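PDB 3CXB: pleckstrin homology domain-containing family M member 2 from Homo sapiens, which binds the Salmonella effector SifA through its pleckstrin homology domain and probably also interacts with kinesin. Local coordinates for residues P66-Q70 with M89-M93. Numbering follows the deposited sequence.
Sequences PHAFQ and MAEWM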
ATOM      1  N   PRO B  66      -5.769  -5.827 -11.692  1.00 85.78           N
ATOM      2  CA  PRO B  66      -6.981  -5.096 -11.308  1.00 81.49           C
ATOM      3  C   PRO B  66      -6.980  -4.540  -9.889  1.00 77.53           C
ATOM      4  O   PRO B  66      -6.456  -5.169  -8.968  1.00 73.77           O
ATOM      5  CB  PRO B  66      -8.083  -6.130 -11.515  1.00 78.31           C
ATOM      6  CG  PRO B  66      -7.387  -7.411 -11.220  1.00 81.49           C
ATOM      7  CD  PRO B  66      -6.082  -7.241 -11.955  1.00 82.01           C
ATOM      8  N   HIS B  67      -7.570  -3.354  -9.729  1.00 74.00           N
ATOM      9  CA  HIS B  67      -7.677  -2.690  -8.431  1.00 71.29           C
ATOM     10  C   HIS B  67      -6.325  -2.284  -7.832  1.00 64.93           C
ATOM     11  O   HIS B  67      -6.127  -2.391  -6.620  1.00 66.26           O
ATOM     12  CB  HIS B  67      -8.407  -3.607  -7.446  1.00 76.76           C
ATOM     13  CG  HIS B  67      -9.529  -4.383  -8.060  1.00 81.60           C
ATOM     14  ND1 HIS B  67     -10.669  -3.785  -8.553  1.00 85.01           N
ATOM     15  CD2 HIS B  67      -9.676  -5.712  -8.275  1.00 84.05           C
ATOM     16  CE1 HIS B  67     -11.471  -4.713  -9.046  1.00 87.95           C
ATOM     17  NE2 HIS B  67     -10.892  -5.890  -8.891  1.00 87.41           N
ATOM     18  N   ALA B  68      -5.405  -1.809  -8.666  1.00 57.76           N
ATOM     19  CA  ALA B  68      -4.088  -1.410  -8.182  1.00 54.46           C
ATOM     20  C   ALA B  68      -3.928   0.079  -7.882  1.00 52.10           C
ATOM     21  O   ALA B  68      -4.429   0.928  -8.609  1.00 53.26           O
ATOM     22  CB  ALA B  68      -3.036  -1.835  -9.173  1.00 57.11           C
ATOM     23  N   PHE B  69      -3.210   0.379  -6.805  1.00 49.88           N
ATOM     24  CA  PHE B  69      -2.950   1.756  -6.394  1.00 45.96           C
ATOM     25  C   PHE B  69      -1.581   1.861  -5.728  1.00 43.37           C
ATOM     26  O   PHE B  69      -0.998   0.857  -5.320  1.00 43.27           O
ATOM     27  CB  PHE B  69      -4.035   2.232  -5.436  1.00 44.71           C
ATOM     28  CG  PHE B  69      -4.164   1.386  -4.190  1.00 43.26           C
ATOM     29  CD1 PHE B  69      -3.544   1.770  -3.001  1.00 41.41           C
ATOM     30  CD2 PHE B  69      -4.937   0.228  -4.204  1.00 40.48           C
ATOM     31  CE1 PHE B  69      -3.697   1.018  -1.843  1.00 41.67           C
ATOM     32  CE2 PHE B  69      -5.100  -0.540  -3.049  1.00 40.67           C
ATOM     33  CZ  PHE B  69      -4.484  -0.148  -1.864  1.00 42.23           C
ATOM     34  N   GLN B  70      -1.068   3.077  -5.599  1.00 41.07           N
ATOM     35  CA  GLN B  70       0.244   3.239  -5.013  1.00 39.49           C
ATOM     36  C   GLN B  70       0.349   4.332  -3.956  1.00 38.82           C
ATOM     37  O   GLN B  70      -0.424   5.289  -3.940  1.00 39.64           O
ATOM     38  CB  GLN B  70       1.243   3.488  -6.127  1.00 39.25           C
ATOM     39  CG  GLN B  70       0.873   4.680  -6.974  1.00 45.33           C
ATOM     40  CD  GLN B  70       1.680   4.802  -8.262  1.00 47.17           C
ATOM     41  OE1 GLN B  70       1.744   5.880  -8.853  1.00 48.35           O
ATOM     42  NE2 GLN B  70       2.280   3.696  -8.715  1.00 44.62           N
ATOM     43  N   MET B  89     -10.548  -1.211  -2.744  1.00 59.42           N
ATOM     44  CA  MET B  89      -9.491  -0.311  -3.157  1.00 53.94           C
ATOM     45  C   MET B  89      -9.945   1.141  -3.012  1.00 48.56           C
ATOM     46  O   MET B  89      -9.202   1.972  -2.514  1.00 49.53           O
ATOM     47  CB  MET B  89      -9.067  -0.629  -4.584  1.00 55.19           C
ATOM     48  CG  MET B  89      -9.540   0.353  -5.600  1.00 60.48           C
ATOM     49  SD  MET B  89      -8.223   1.467  -5.985  1.00 64.08           S
ATOM     50  CE  MET B  89      -7.689   0.798  -7.632  1.00 61.96           C
ATOM     51  N   ALA B  90     -11.167   1.448  -3.410  1.00 43.58           N
ATOM     52  CA  ALA B  90     -11.664   2.808  -3.266  1.00 41.51           C
ATOM     53  C   ALA B  90     -11.750   3.174  -1.783  1.00 40.81           C
ATOM     54  O   ALA B  90     -11.618   4.351  -1.389  1.00 35.43           O
ATOM     55  CB  ALA B  90     -13.015   2.924  -3.896  1.00 38.14           C
ATOM     56  N   GLU B  91     -11.982   2.156  -0.959  1.00 43.15           N
ATOM     57  CA  GLU B  91     -12.084   2.381   0.474  1.00 47.20           C
ATOM     58  C   GLU B  91     -10.709   2.712   1.030  1.00 44.50           C
ATOM     59  O   GLU B  91     -10.550   3.614   1.853  1.00 42.08           O
ATOM     60  CB  GLU B  91     -12.644   1.153   1.171  1.00 51.68           C
ATOM     61  CG  GLU B  91     -13.219   1.488   2.525  1.00 64.99           C
ATOM     62  CD  GLU B  91     -13.876   0.308   3.185  1.00 72.13           C
ATOM     63  OE1 GLU B  91     -14.453   0.502   4.278  1.00 76.81           O
ATOM     64  OE2 GLU B  91     -13.812  -0.805   2.613  1.00 77.41           O
ATOM     65  N   TRP B  92      -9.711   1.978   0.559  1.00 43.51           N
ATOM     66  CA  TRP B  92      -8.356   2.215   1.002  1.00 44.86           C
ATOM     67  C   TRP B  92      -7.923   3.584   0.533  1.00 44.00           C
ATOM     68  O   TRP B  92      -7.390   4.388   1.309  1.00 42.96           O
ATOM     69  CB  TRP B  92      -7.408   1.162   0.430  1.00 42.96           C
ATOM     70  CG  TRP B  92      -7.264  -0.047   1.307  1.00 44.18           C
ATOM     71  CD1 TRP B  92      -7.638  -1.337   1.017  1.00 44.55           C
ATOM     72  CD2 TRP B  92      -6.664  -0.086   2.599  1.00 42.93           C
ATOM     73  NE1 TRP B  92      -7.297  -2.173   2.049  1.00 44.67           N
ATOM     74  CE2 TRP B  92      -6.699  -1.430   3.035  1.00 45.25           C
ATOM     75  CE3 TRP B  92      -6.098   0.884   3.432  1.00 41.84           C
ATOM     76  CZ2 TRP B  92      -6.185  -1.827   4.269  1.00 44.21           C
ATOM     77  CZ3 TRP B  92      -5.591   0.491   4.655  1.00 44.44           C
ATOM     78  CH2 TRP B  92      -5.636  -0.856   5.064  1.00 44.29           C
ATOM     79  N   MET B  93      -8.165   3.840  -0.748  1.00 43.92           N
ATOM     80  CA  MET B  93      -7.781   5.096  -1.359  1.00 44.10           C
ATOM     81  C   MET B  93      -8.288   6.274  -0.553  1.00 45.16           C
ATOM     82  O   MET B  93      -7.532   7.186  -0.224  1.00 43.45           O
ATOM     83  CB  MET B  93      -8.321   5.174  -2.786  1.00 40.95           C
ATOM     84  CG  MET B  93      -7.576   6.147  -3.679  1.00 42.11           C
ATOM     85  SD  MET B  93      -6.013   5.501  -4.295  1.00 40.54           S
ATOM     86  CE  MET B  93      -4.908   5.795  -2.986  1.00 38.22           C
TER
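The approach of the two segments begins at H67, where H67 CA lies 6.1 Å from M89 CA. Just ahead of the strand, H67 CB comes within 4.2 Å of M89 CB, while the imidazole extends out from the interface. The methyl of M89 reaches the main chain, with M89 CE 3.4 Å from H67 C and 3.4 Å from A68 O. A68 turns its CB away from the helix, so it meets M89 through its backbone. At F69 the CA-to-CB bond points toward the helix, and the ring enters a pocket made by three residues spaced within about one helical turn. M89 SD lies 3.9 Å from F69 CD2 and M93 SD 4.0 Å from F69 CB; both sulfurs make oblique Met-aromatic contacts, 5.0 and 5.3 Å from the ring centroid. F69 CZ touches W92 CB at 3.9 Å, yet the rings barely overlap: their planes differ by 25°, but the centroid of the F69 ring is 6.0 Å from that of the five-membered ring of W92. No hydrogen bond crosses the interface, which buries 299 Å². The short axes of 68-70 and 89-93 come within 9.5 Å and their N-to-C directions differ by 13°, so strand and helix run nearly parallel. This is the PH fold's C-terminal helix, 86-100, lying over the bent antiparallel sheet: strand 68-73 runs between 54-59 and 79-82, M93 touches C57, F69 touches L81 and L6, and W92 extends the apolar core to V25 and L27.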